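Local atomic coordinates of heavy metal cation tricomponent efflux pump ZneA(CzcA-like) (Cupriavidus metallidurans, PDB entry 4K0J), a protein that exports Zn(II) in exchange for protons, acting as the inner-membrane RND-family component of a tripartite heavy-metal efflux pump. Residues Leu34-Pro40 against Ile382-Leu387; Ala30-Leu34 against Phe374-His378; Ala329-Thr333 against Gly980-Asp984; Gly135-Arg139 against Met296-His300; Asp128-Ser132 against Leu285-Asn289. One frame throughout, in Å; residues are numbered along the deposited sequence.

How the interactions relate
Five contacts of an RND transporter fall into two groups: interactions 1 to 3 lie at the periplasmic ends of the membrane helices, interactions 4 and 5 in the porter domain. In the first, interaction 1 is central. It shares Leu34 with interaction 2, their centres 11 Å apart, and touches interaction 3, centred 13 Å away, where Leu386 CB lies 3.6 Å from Thr330 CG2. Interactions 4 and 5 form the second group. Their centres are 12 Å apart, and adjacent strands of one sheet connect them, with Gly135 O 2.5 Å from Leu286 N, a probable hydrogen bond. Between the groups, interactions 1 and 4 lie about 17 Å apart between centres and about 7 Å between nearest atoms.

Interaction 1. Residues Leu34-Pro40 against Ile382-Leu387; sequences LPLEAYP and IPANLL
Two backbone hydrogen bonds hold these segments together: Ala384 N donates to Pro35 O at 3.1 Å and Leu386 N to Glu37 O, also at 3.1 Å. They define a two-stranded parallel sheet in which Leu36 pairs with Ala384 (CA to CA 5.5 Å) and Glu37 with Asn385. Residues 34-37 are extended, whereas 382-387 passes from strand into the start of a helix at Leu386. The Asn385 CA adds a CA-H...O contact to Glu37 O at 3.4 Å. Glu37 (chi1 m, chi2 t) and Asn385 share one face of the sheet, but Glu37 OE1 and Asn385 OD1, 3.3 Å apart, are both acceptors and do not bond; Asn385 ND2 turns instead to weak hydrogen bonds with Lys459 O and Leu460 O. Packing flanks this ladder. Glu37 lays its side chain over Pro383, Glu37 OE2 being 3.2 Å from Pro383 CB. Pro35 CG lies 4.0 Å from Pro383 CB, Leu36 CD2 3.8 Å from Leu386 CD2, Ala38 CB 3.8 Å from Leu386 CD1, and Pro40 CD 3.9 Å from Leu387 CD1. The arrangement illustrates how short strands can join the ends of membrane helices, here 13-31 and 365-379. The polar link thus depends on main chain alone, while the side chains add packing but no hydrogen bond between the segments.

Interaction 2. Residues Ala30-Leu34 against Phe374-His378; sequences AWKQL and FILMH
Ala30 sits in the last part of helix 13-31, with its CA 5.2 Å from that of Ile375 on helix 365-379, and its CB points into the neighbouring helix. There it lies 4.0 Å from Phe374 CB, 4.4 Å from Ile375 CB and 3.7 Å from His378 CB, a close approach that a small residue permits. His378 (chi1 t) swings its ring toward Ala30 and Gln33, with Ala30 O near the imidazole plane, 3.4 Å from His378 CD2. Phe374 (chi1 m) sets its ring beside Trp31 (chi1 t), whose CD1 lies over one face, 3.3 Å from Phe374 CZ; the indole five-membered ring and the phenyl ring form an oblique pair, centroids 4.4 Å apart and planes at 45°. At Gln33 the chain has left the helix, its N bonded to Ala30 O at 3.1 Å, and its CB comes within 3.4 Å of His378 NE2. Leu34, extended at phi/psi -132/136, sends CD2 to Met377 CE at 3.9 Å and CD1 to His378 CB at 4.0 Å. Both helices are predicted to span the membrane; their meeting, built largely from apolar and aromatic surfaces, with the carbonyls of Ala30 and Gln33 touching imidazole CD2, relies on shape and van der Waals contact.

Interaction 3. Residues Ala329-Thr333 against Gly980-Asp984; sequences ATVHT and GLGSD
A type II beta turn, Gly980 to Ser983, lies against one face of helix 323-353 at Ala329-Thr333, joining the connection between helices 958-970 and 986-997 to a helix of the N-terminal half of the RND fold. Gly980, poorly ordered, opens the turn with phi/psi 144/157; a side chain here would clash with Thr333 OG1, and the backbone angles alone call for glycine. Leu981 follows at -80/122 with chi1 m and chi2 t, placing CD1 3.6 Å from Ala329 CB. Its carbonyl faces the helix: Leu981 O is 3.2 Å from Thr330 CA in a CA-H...O contact. Gly982, at phi/psi 120/-2, takes the third position of the turn, where a type II turn needs positive phi, with its CA 4.7 Å from that of Thr330; a CB would be jammed against the preceding carbonyl and tight against Thr330 CG2. Ser983 (chi1 p) closes the turn, its OG 3.1 Å from Gly980 O and its CB 3.7 Å from Thr333 CG2. Beyond it, Asp984 forms a salt bridge with Arg987, while on the helix Thr330 OG1 bonds to Leu326 O. Two glycines thus let a loop carbonyl reach the helix surface, where Thr333 (chi1 m) holds OG1 3.0 Å from Leu981 O and 2.9 Å from Ala329 O.

Interaction 4. Residues Gly135-Arg139 against Met296-His300; sequences GEIYR and MEGVH
Two consecutive residues of one strand, Ile137 and Tyr138, both direct their CA-to-CB bonds toward the same helix, although neighbours in a regular strand point to alternate faces. The reason lies in the backbone: Ile137 adopts phi/psi -94/-12, far from extended, just after an inverse gamma turn centred on Glu136. The setting is a beta-alpha-beta crossover in the porter domain, where helix 292-310 connects strands 280-287 and 316-319, both antiparallel to the strand 135-143 that it covers. Segments 135-139 and 296-300 run 33° apart in direction (signed crossing angle -33°), with axes 9.9 Å apart at closest approach and Ile137 CA 7.8 Å from Met296 CA. Side chains alone fill this gap. Met296, with all three chi angles m, curls back so that its thioether serves both strand residues. Met296 SD is 3.6 Å from Ile137 CD1 (chi1 p, chi2 t). One turn on, Val299 (chi1 t) sets CG1 over one face of the Tyr138 ring, 4.2 Å from Tyr138 CD1, and His300 CE1 lies 4.3 Å from Tyr138 CE2. Asp322 touches Tyr138, Met296 and His300 from the adjoining strand. The methyl of Met296 completes the contact, CE lying 3.6 Å from Tyr138 CD2.

Interaction 5. Residues Asp128-Ser132 against Leu285-Asn289; sequences DPLTS and LLLKN
The contact belongs to an inverse gamma turn in the linker that carries the chain from strand 126-127 of one sheet to strand 135-143 of another, brushing the end of strand 280-287 on the way. Leu130 is the centre of the turn at phi/psi -83/87, with a weak bond from Thr131 N to Pro129 O at 3.0 Å, leaving the Leu130 carbonyl pointed at segment 285-289. Lys288 N donates to Leu130 O at 2.9 Å with an angle of 150°, the well-defined backbone bond of the pair. Thr131 (chi1 t) places OG1 3.0 Å from Leu286 O and equally 3.0 Å from its neighbour Ser132 O. The CA atoms come nearest at Thr131 and Lys288, 4.5 Å apart, and the touching portions diverge in direction by 73°, so they cross rather than run alongside. Around these polar atoms, Leu130 (chi1 t, chi2 p) packs CG against Lys288 CB at 3.7 Å and CB against Leu287 CD1 at 4.4 Å, while Pro129 CG is 4.3 Å from Leu285 CD1. Ser132 CB lies 3.9 Å from Lys288 CD. Helix 103-113 covers Leu130 and supplies Asp103 for a salt bridge with Lys288 NZ; strand 170-177 packs Val171 against Thr131, Leu285 and Leu287, and Leu287 also meets Pro77 of a neighbouring subunit.

Interaction 1. Residues Leu34-Pro40 against Ile382-Leu387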
# COMPACT_ATOMS: atom_id res chain seq x y z
N LEU C 34 21.88 13.15 -6.01
CA LEU C 34 20.65 13.82 -6.38
C LEU C 34 20.23 13.43 -7.80
O LEU C 34 21.07 13.39 -8.71
CB LEU C 34 20.82 15.34 -6.26
CG LEU C 34 19.79 16.08 -5.41
CD1 LEU C 34 19.63 15.41 -4.05
CD2 LEU C 34 20.17 17.54 -5.24
N PRO C 35 18.93 13.14 -8.00
CA PRO C 35 18.43 12.66 -9.30
C PRO C 35 18.41 13.75 -10.37
O PRO C 35 17.94 14.86 -10.13
CB PRO C 35 17.01 12.22 -8.98
CG PRO C 35 16.61 13.05 -7.81
CD PRO C 35 17.86 13.24 -7.00
N LEU C 36 18.92 13.42 -11.55
CA LEU C 36 18.92 14.34 -12.67
C LEU C 36 17.61 14.26 -13.43
O LEU C 36 17.23 13.20 -13.93
CB LEU C 36 20.08 14.05 -13.62
CG LEU C 36 21.42 14.68 -13.27
CD1 LEU C 36 22.49 14.19 -14.25
CD2 LEU C 36 21.32 16.20 -13.29
N GLU C 37 16.92 15.39 -13.53
CA GLU C 37 15.69 15.47 -14.30
C GLU C 37 15.77 16.64 -15.28
O GLU C 37 15.73 17.80 -14.87
CB GLU C 37 14.48 15.59 -13.38
CG GLU C 37 14.31 14.39 -12.46
CD GLU C 37 13.08 14.49 -11.60
OE1 GLU C 37 12.24 15.38 -11.85
OE2 GLU C 37 12.95 13.68 -10.65
N ALA C 38 15.88 16.33 -16.56
CA ALA C 38 16.00 17.36 -17.59
C ALA C 38 14.64 17.73 -18.16
O ALA C 38 14.43 18.85 -18.61
CB ALA C 38 16.93 16.88 -18.70
N TYR C 39 13.73 16.76 -18.16
CA TYR C 39 12.37 17.00 -18.58
C TYR C 39 11.48 16.32 -17.56
O TYR C 39 11.22 15.12 -17.66
CB TYR C 39 12.13 16.40 -19.97
CG TYR C 39 10.92 16.96 -20.69
CD1 TYR C 39 11.07 17.80 -21.79
CD2 TYR C 39 9.62 16.65 -20.28
CE1 TYR C 39 9.98 18.31 -22.45
CE2 TYR C 39 8.53 17.16 -20.94
CZ TYR C 39 8.71 17.99 -22.02
OH TYR C 39 7.62 18.51 -22.69
N PRO C 40 11.01 17.08 -16.57
CA PRO C 40 10.24 16.58 -15.43
C PRO C 40 9.03 15.78 -15.89
O PRO C 40 8.46 16.11 -16.93
CB PRO C 40 9.78 17.86 -14.73
CG PRO C 40 10.77 18.88 -15.13
CD PRO C 40 11.16 18.55 -16.53
N ILE C 382 14.03 16.09 -2.86
CA ILE C 382 13.69 16.95 -3.99
C ILE C 382 14.67 16.72 -5.14
O ILE C 382 15.88 16.68 -4.92
CB ILE C 382 13.69 18.43 -3.57
CG1 ILE C 382 12.62 18.66 -2.51
CG2 ILE C 382 13.44 19.35 -4.77
CD1 ILE C 382 12.78 19.96 -1.77
N PRO C 383 14.15 16.56 -6.36
CA PRO C 383 15.02 16.32 -7.51
C PRO C 383 15.80 17.56 -7.91
O PRO C 383 15.61 18.63 -7.33
CB PRO C 383 14.04 15.95 -8.62
CG PRO C 383 12.78 16.66 -8.24
CD PRO C 383 12.73 16.57 -6.74
N ALA C 384 16.68 17.41 -8.90
CA ALA C 384 17.43 18.53 -9.44
C ALA C 384 16.96 18.85 -10.85
O ALA C 384 17.65 18.55 -11.83
CB ALA C 384 18.91 18.23 -9.41
N ASN C 385 15.78 19.44 -10.96
CA ASN C 385 15.28 19.94 -12.23
C ASN C 385 16.24 20.93 -12.88
O ASN C 385 16.45 22.03 -12.39
CB ASN C 385 13.92 20.63 -12.04
CG ASN C 385 12.76 19.72 -12.34
OD1 ASN C 385 12.93 18.52 -12.57
ND2 ASN C 385 11.56 20.28 -12.33
N LEU C 386 16.84 20.52 -13.99
CA LEU C 386 17.75 21.38 -14.71
C LEU C 386 17.01 22.54 -15.36
O LEU C 386 17.55 23.64 -15.48
CB LEU C 386 18.51 20.57 -15.76
CG LEU C 386 19.20 19.33 -15.19
CD1 LEU C 386 19.45 18.31 -16.29
CD2 LEU C 386 20.51 19.71 -14.50
N LEU C 387 15.77 22.29 -15.78
CA LEU C 387 14.95 23.32 -16.42
C LEU C 387 14.66 24.49 -15.48
O LEU C 387 14.52 25.63 -15.92
CB LEU C 387 13.62 22.74 -16.90
CG LEU C 387 13.65 21.87 -18.16
CD1 LEU C 387 12.23 21.59 -18.66
CD2 LEU C 387 14.49 22.52 -19.25

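Interaction 2. Residues Ala30-Leu34 against Phe374-His378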
# COMPACT_ATOMS: atom_id res chain seq x y z
N ALA C 30 25.81 15.69 -1.12
CA ALA C 30 24.37 15.74 -1.35
C ALA C 30 24.06 15.90 -2.83
O ALA C 30 23.14 15.27 -3.35
CB ALA C 30 23.72 16.86 -0.55
N TRP C 31 24.82 16.75 -3.51
CA TRP C 31 24.62 16.92 -4.94
C TRP C 31 25.02 15.66 -5.69
O TRP C 31 24.39 15.29 -6.69
CB TRP C 31 25.37 18.13 -5.49
CG TRP C 31 24.91 18.49 -6.87
CD1 TRP C 31 23.82 19.24 -7.20
CD2 TRP C 31 25.50 18.07 -8.10
NE1 TRP C 31 23.70 19.33 -8.56
CE2 TRP C 31 24.72 18.62 -9.14
CE3 TRP C 31 26.61 17.29 -8.43
CZ2 TRP C 31 25.02 18.42 -10.49
CZ3 TRP C 31 26.90 17.09 -9.77
CH2 TRP C 31 26.11 17.65 -10.78
N LYS C 32 26.05 14.97 -5.20
CA LYS C 32 26.47 13.71 -5.81
C LYS C 32 25.47 12.58 -5.59
O LYS C 32 25.62 11.49 -6.15
CB LYS C 32 27.87 13.30 -5.31
CG LYS C 32 29.01 13.82 -6.17
CD LYS C 32 28.87 13.34 -7.61
CE LYS C 32 29.98 13.90 -8.51
NZ LYS C 32 29.81 13.45 -9.92
N GLN C 33 24.44 12.84 -4.79
CA GLN C 33 23.37 11.88 -4.57
C GLN C 33 22.01 12.51 -4.84
O GLN C 33 21.10 12.44 -4.03
CB GLN C 33 23.42 11.32 -3.14
CG GLN C 33 23.61 9.81 -3.06
CD GLN C 33 25.03 9.38 -3.39
OE1 GLN C 33 25.99 9.86 -2.80
NE2 GLN C 33 25.16 8.46 -4.35
N LEU C 34 21.88 13.15 -6.01
CA LEU C 34 20.65 13.82 -6.38
C LEU C 34 20.23 13.43 -7.80
O LEU C 34 21.07 13.39 -8.71
CB LEU C 34 20.82 15.34 -6.26
CG LEU C 34 19.79 16.08 -5.41
CD1 LEU C 34 19.63 15.41 -4.05
CD2 LEU C 34 20.17 17.54 -5.24
N PHE C 374 21.41 21.97 -1.47
CA PHE C 374 21.41 20.60 -1.97
C PHE C 374 21.05 19.62 -0.86
O PHE C 374 20.23 18.73 -1.06
CB PHE C 374 22.78 20.24 -2.54
CG PHE C 374 23.13 20.99 -3.79
CD1 PHE C 374 24.46 21.20 -4.13
CD2 PHE C 374 22.14 21.50 -4.61
CE1 PHE C 374 24.78 21.90 -5.28
CE2 PHE C 374 22.47 22.19 -5.76
CZ PHE C 374 23.78 22.39 -6.10
N ILE C 375 21.67 19.81 0.30
CA ILE C 375 21.43 18.97 1.47
C ILE C 375 19.95 18.93 1.84
O ILE C 375 19.40 17.85 2.10
CB ILE C 375 22.29 19.44 2.67
CG1 ILE C 375 21.78 18.81 3.97
CG2 ILE C 375 22.29 20.96 2.78
CD1 ILE C 375 22.61 19.17 5.18
N LEU C 376 19.31 20.09 1.85
CA LEU C 376 17.89 20.18 2.19
C LEU C 376 17.02 19.55 1.11
O LEU C 376 15.91 19.08 1.39
CB LEU C 376 17.49 21.63 2.44
CG LEU C 376 18.29 22.31 3.55
CD1 LEU C 376 17.69 23.67 3.88
CD2 LEU C 376 18.34 21.43 4.79
N MET C 377 17.52 19.53 -0.12
CA MET C 377 16.82 18.87 -1.21
C MET C 377 17.18 17.40 -1.21
O MET C 377 16.45 16.57 -1.75
CB MET C 377 17.18 19.50 -2.55
CG MET C 377 16.70 20.94 -2.69
SD MET C 377 16.93 21.55 -4.37
CE MET C 377 18.63 21.07 -4.66
N HIS C 378 18.31 17.07 -0.60
CA HIS C 378 18.75 15.69 -0.50
C HIS C 378 17.91 14.93 0.52
O HIS C 378 17.60 13.76 0.33
CB HIS C 378 20.24 15.62 -0.11
CG HIS C 378 20.78 14.23 -0.05
ND1 HIS C 378 20.61 13.41 1.04
CD2 HIS C 378 21.51 13.52 -0.94
CE1 HIS C 378 21.20 12.25 0.82
NE2 HIS C 378 21.75 12.29 -0.38

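Interaction 3. Residues Ala329-Thr333 against Gly980-Asp984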
# COMPACT_ATOMS: atom_id res chain seq x y z
N ALA C 329 22.31 17.93 -23.85
CA ALA C 329 22.08 19.29 -24.33
C ALA C 329 21.53 20.18 -23.22
O ALA C 329 21.85 21.38 -23.16
CB ALA C 329 21.15 19.28 -25.52
N THR C 330 20.73 19.60 -22.34
CA THR C 330 20.15 20.33 -21.22
C THR C 330 21.19 20.71 -20.17
O THR C 330 21.22 21.85 -19.71
CB THR C 330 18.98 19.57 -20.57
OG1 THR C 330 17.91 19.45 -21.51
CG2 THR C 330 18.47 20.32 -19.36
N VAL C 331 22.06 19.77 -19.80
CA VAL C 331 23.11 20.09 -18.83
C VAL C 331 24.17 21.02 -19.42
O VAL C 331 24.84 21.75 -18.70
CB VAL C 331 23.80 18.85 -18.23
CG1 VAL C 331 22.79 17.94 -17.56
CG2 VAL C 331 24.60 18.10 -19.28
N HIS C 332 24.32 20.99 -20.75
CA HIS C 332 25.23 21.90 -21.41
C HIS C 332 24.66 23.31 -21.40
O HIS C 332 25.37 24.28 -21.10
CB HIS C 332 25.52 21.46 -22.85
CG HIS C 332 26.47 22.37 -23.58
ND1 HIS C 332 26.06 23.51 -24.24
CD2 HIS C 332 27.81 22.30 -23.74
CE1 HIS C 332 27.11 24.10 -24.78
NE2 HIS C 332 28.18 23.38 -24.50
N THR C 333 23.37 23.42 -21.71
CA THR C 333 22.69 24.72 -21.73
C THR C 333 22.60 25.35 -20.34
O THR C 333 22.95 26.52 -20.16
CB THR C 333 21.29 24.58 -22.32
OG1 THR C 333 21.39 24.18 -23.69
CG2 THR C 333 20.55 25.91 -22.24
N GLY C 980 20.20 26.62 -27.49
CA GLY C 980 20.38 25.34 -26.84
C GLY C 980 19.10 24.76 -26.26
O GLY C 980 18.15 25.49 -25.97
N LEU C 981 19.09 23.44 -26.08
CA LEU C 981 17.96 22.74 -25.50
C LEU C 981 17.99 22.88 -23.98
O LEU C 981 18.96 22.48 -23.34
CB LEU C 981 17.99 21.26 -25.87
CG LEU C 981 17.93 20.89 -27.35
CD1 LEU C 981 18.14 19.40 -27.53
CD2 LEU C 981 16.60 21.32 -27.96
N GLY C 982 16.92 23.43 -23.41
CA GLY C 982 16.82 23.54 -21.96
C GLY C 982 16.68 24.97 -21.49
O GLY C 982 16.56 25.24 -20.29
N SER C 983 16.71 25.90 -22.44
CA SER C 983 16.56 27.31 -22.13
C SER C 983 15.18 27.78 -22.54
O SER C 983 14.89 28.97 -22.55
CB SER C 983 17.61 28.13 -22.87
OG SER C 983 17.47 27.99 -24.27
N ASP C 984 14.32 26.82 -22.88
CA ASP C 984 12.99 27.14 -23.41
C ASP C 984 11.95 27.26 -22.30
O ASP C 984 10.78 26.96 -22.52
CB ASP C 984 12.56 26.08 -24.42
CG ASP C 984 13.34 26.15 -25.71
OD1 ASP C 984 12.88 26.83 -26.65
OD2 ASP C 984 14.43 25.53 -25.80

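Interaction 4. Residues Gly135-Arg139 against Met296-His300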
# COMPACT_ATOMS: atom_id res chain seq x y z
N GLY C 135 7.86 8.19 -21.14
CA GLY C 135 8.70 7.10 -20.71
C GLY C 135 9.47 6.45 -21.84
O GLY C 135 10.34 5.62 -21.60
N GLU C 136 9.16 6.83 -23.07
CA GLU C 136 9.75 6.21 -24.25
C GLU C 136 11.15 6.76 -24.53
O GLU C 136 11.33 7.61 -25.40
CB GLU C 136 8.82 6.42 -25.45
CG GLU C 136 7.41 5.91 -25.21
CD GLU C 136 6.38 6.59 -26.10
OE1 GLU C 136 6.54 7.80 -26.38
OE2 GLU C 136 5.42 5.91 -26.51
N ILE C 137 12.13 6.26 -23.79
CA ILE C 137 13.41 6.95 -23.67
C ILE C 137 14.49 6.54 -24.66
O ILE C 137 15.51 7.22 -24.79
CB ILE C 137 13.97 6.85 -22.24
CG1 ILE C 137 14.07 5.38 -21.82
CG2 ILE C 137 13.09 7.62 -21.26
CD1 ILE C 137 14.63 5.20 -20.42
N TYR C 138 14.29 5.43 -25.36
CA TYR C 138 15.32 4.92 -26.25
C TYR C 138 14.73 4.19 -27.45
O TYR C 138 14.45 2.99 -27.38
CB TYR C 138 16.27 4.01 -25.48
CG TYR C 138 17.45 3.49 -26.27
CD1 TYR C 138 17.44 2.22 -26.81
CD2 TYR C 138 18.59 4.27 -26.44
CE1 TYR C 138 18.52 1.73 -27.52
CE2 TYR C 138 19.68 3.79 -27.14
CZ TYR C 138 19.64 2.52 -27.69
OH TYR C 138 20.72 2.04 -28.39
N ARG C 139 14.54 4.91 -28.54
CA ARG C 139 14.02 4.33 -29.78
C ARG C 139 15.16 3.82 -30.64
O ARG C 139 16.18 4.49 -30.77
CB ARG C 139 13.19 5.36 -30.54
CG ARG C 139 11.87 5.67 -29.87
CD ARG C 139 11.12 6.79 -30.56
NE ARG C 139 9.80 6.99 -29.98
CZ ARG C 139 8.71 6.36 -30.39
NH1 ARG C 139 8.78 5.50 -31.40
NH2 ARG C 139 7.54 6.59 -29.79
N MET C 296 18.97 4.82 -18.26
CA MET C 296 19.65 4.90 -19.55
C MET C 296 21.06 4.33 -19.47
O MET C 296 21.57 3.80 -20.46
CB MET C 296 19.68 6.33 -20.10
CG MET C 296 18.44 6.72 -20.88
SD MET C 296 17.87 5.42 -22.00
CE MET C 296 19.28 5.25 -23.09
N GLU C 297 21.67 4.43 -18.30
CA GLU C 297 22.96 3.80 -18.08
C GLU C 297 22.88 2.28 -18.31
O GLU C 297 23.61 1.73 -19.14
CB GLU C 297 23.46 4.11 -16.67
CG GLU C 297 23.55 5.60 -16.40
CD GLU C 297 23.81 5.92 -14.94
OE1 GLU C 297 23.94 7.12 -14.60
OE2 GLU C 297 23.87 4.97 -14.13
N GLY C 298 21.97 1.63 -17.59
CA GLY C 298 21.79 0.19 -17.70
C GLY C 298 21.32 -0.26 -19.07
O GLY C 298 21.69 -1.34 -19.54
N VAL C 299 20.49 0.57 -19.71
CA VAL C 299 20.07 0.30 -21.07
C VAL C 299 21.28 0.34 -22.00
O VAL C 299 21.41 -0.48 -22.90
CB VAL C 299 18.99 1.29 -21.56
CG1 VAL C 299 18.62 1.01 -23.01
CG2 VAL C 299 17.76 1.21 -20.69
N HIS C 300 22.18 1.29 -21.76
CA HIS C 300 23.38 1.42 -22.58
C HIS C 300 24.27 0.20 -22.41
O HIS C 300 24.83 -0.31 -23.39
CB HIS C 300 24.16 2.68 -22.19
CG HIS C 300 23.67 3.92 -22.87
ND1 HIS C 300 23.02 3.90 -24.08
CD2 HIS C 300 23.73 5.22 -22.50
CE1 HIS C 300 22.70 5.13 -24.43
NE2 HIS C 300 23.12 5.95 -23.49

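Interaction 5. Residues Asp128-Ser132 against Leu285-Asn289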
# COMPACT_ATOMS: atom_id res chain seq x y z
N ASP C 128 -2.30 -1.96 -19.15
CA ASP C 128 -1.13 -1.51 -19.91
C ASP C 128 0.06 -1.33 -18.96
O ASP C 128 -0.13 -1.18 -17.76
CB ASP C 128 -1.45 -0.21 -20.65
CG ASP C 128 -1.26 1.03 -19.78
OD1 ASP C 128 -0.61 1.99 -20.25
OD2 ASP C 128 -1.77 1.05 -18.64
N PRO C 129 1.29 -1.37 -19.50
CA PRO C 129 2.50 -1.16 -18.69
C PRO C 129 2.51 0.17 -17.93
O PRO C 129 1.98 1.17 -18.40
CB PRO C 129 3.63 -1.19 -19.74
CG PRO C 129 2.96 -1.10 -21.07
CD PRO C 129 1.62 -1.73 -20.88
N LEU C 130 3.13 0.17 -16.75
CA LEU C 130 3.18 1.35 -15.90
C LEU C 130 4.29 2.31 -16.32
O LEU C 130 5.42 2.25 -15.81
CB LEU C 130 3.33 0.96 -14.42
CG LEU C 130 3.30 2.11 -13.41
CD1 LEU C 130 2.02 2.91 -13.52
CD2 LEU C 130 3.47 1.59 -12.00
N THR C 131 3.96 3.18 -17.26
CA THR C 131 4.91 4.14 -17.80
C THR C 131 4.23 5.46 -18.07
O THR C 131 3.01 5.51 -18.27
CB THR C 131 5.55 3.61 -19.11
OG1 THR C 131 6.27 4.66 -19.75
CG2 THR C 131 4.48 3.10 -20.06
N SER C 132 5.01 6.54 -18.06
CA SER C 132 4.53 7.86 -18.40
C SER C 132 4.56 8.02 -19.91
O SER C 132 5.35 7.35 -20.59
CB SER C 132 5.42 8.92 -17.75
OG SER C 132 5.18 10.21 -18.28
N LEU C 285 10.46 1.54 -22.65
CA LEU C 285 9.51 2.26 -21.83
C LEU C 285 10.00 2.44 -20.40
O LEU C 285 10.09 1.48 -19.64
CB LEU C 285 8.16 1.54 -21.82
CG LEU C 285 7.63 1.23 -23.23
CD1 LEU C 285 6.25 0.61 -23.17
CD2 LEU C 285 7.62 2.50 -24.06
N LEU C 286 10.33 3.68 -20.07
CA LEU C 286 10.75 4.04 -18.73
C LEU C 286 9.64 3.74 -17.73
O LEU C 286 8.54 4.28 -17.85
CB LEU C 286 11.13 5.52 -18.66
CG LEU C 286 11.65 6.03 -17.32
CD1 LEU C 286 13.11 5.62 -17.12
CD2 LEU C 286 11.48 7.53 -17.21
N LEU C 287 9.94 2.86 -16.77
CA LEU C 287 9.03 2.56 -15.67
C LEU C 287 8.69 3.85 -14.95
O LEU C 287 9.55 4.72 -14.78
CB LEU C 287 9.68 1.58 -14.69
CG LEU C 287 9.00 1.42 -13.33
CD1 LEU C 287 7.62 0.79 -13.48
CD2 LEU C 287 9.85 0.62 -12.37
N LYS C 288 7.44 3.98 -14.54
CA LYS C 288 6.96 5.20 -13.90
C LYS C 288 7.76 5.52 -12.65
O LYS C 288 8.09 4.64 -11.86
CB LYS C 288 5.48 5.07 -13.55
CG LYS C 288 4.82 6.37 -13.13
CD LYS C 288 4.91 7.42 -14.22
CE LYS C 288 4.19 8.69 -13.82
NZ LYS C 288 2.84 8.36 -13.30
N ASN C 289 8.08 6.81 -12.48
CA ASN C 289 8.79 7.32 -11.31
C ASN C 289 10.15 6.65 -11.06
O ASN C 289 10.46 6.26 -9.93
CB ASN C 289 7.91 7.29 -10.05
CG ASN C 289 6.69 8.19 -10.18
OD1 ASN C 289 5.60 7.84 -9.73
ND2 ASN C 289 6.87 9.34 -10.80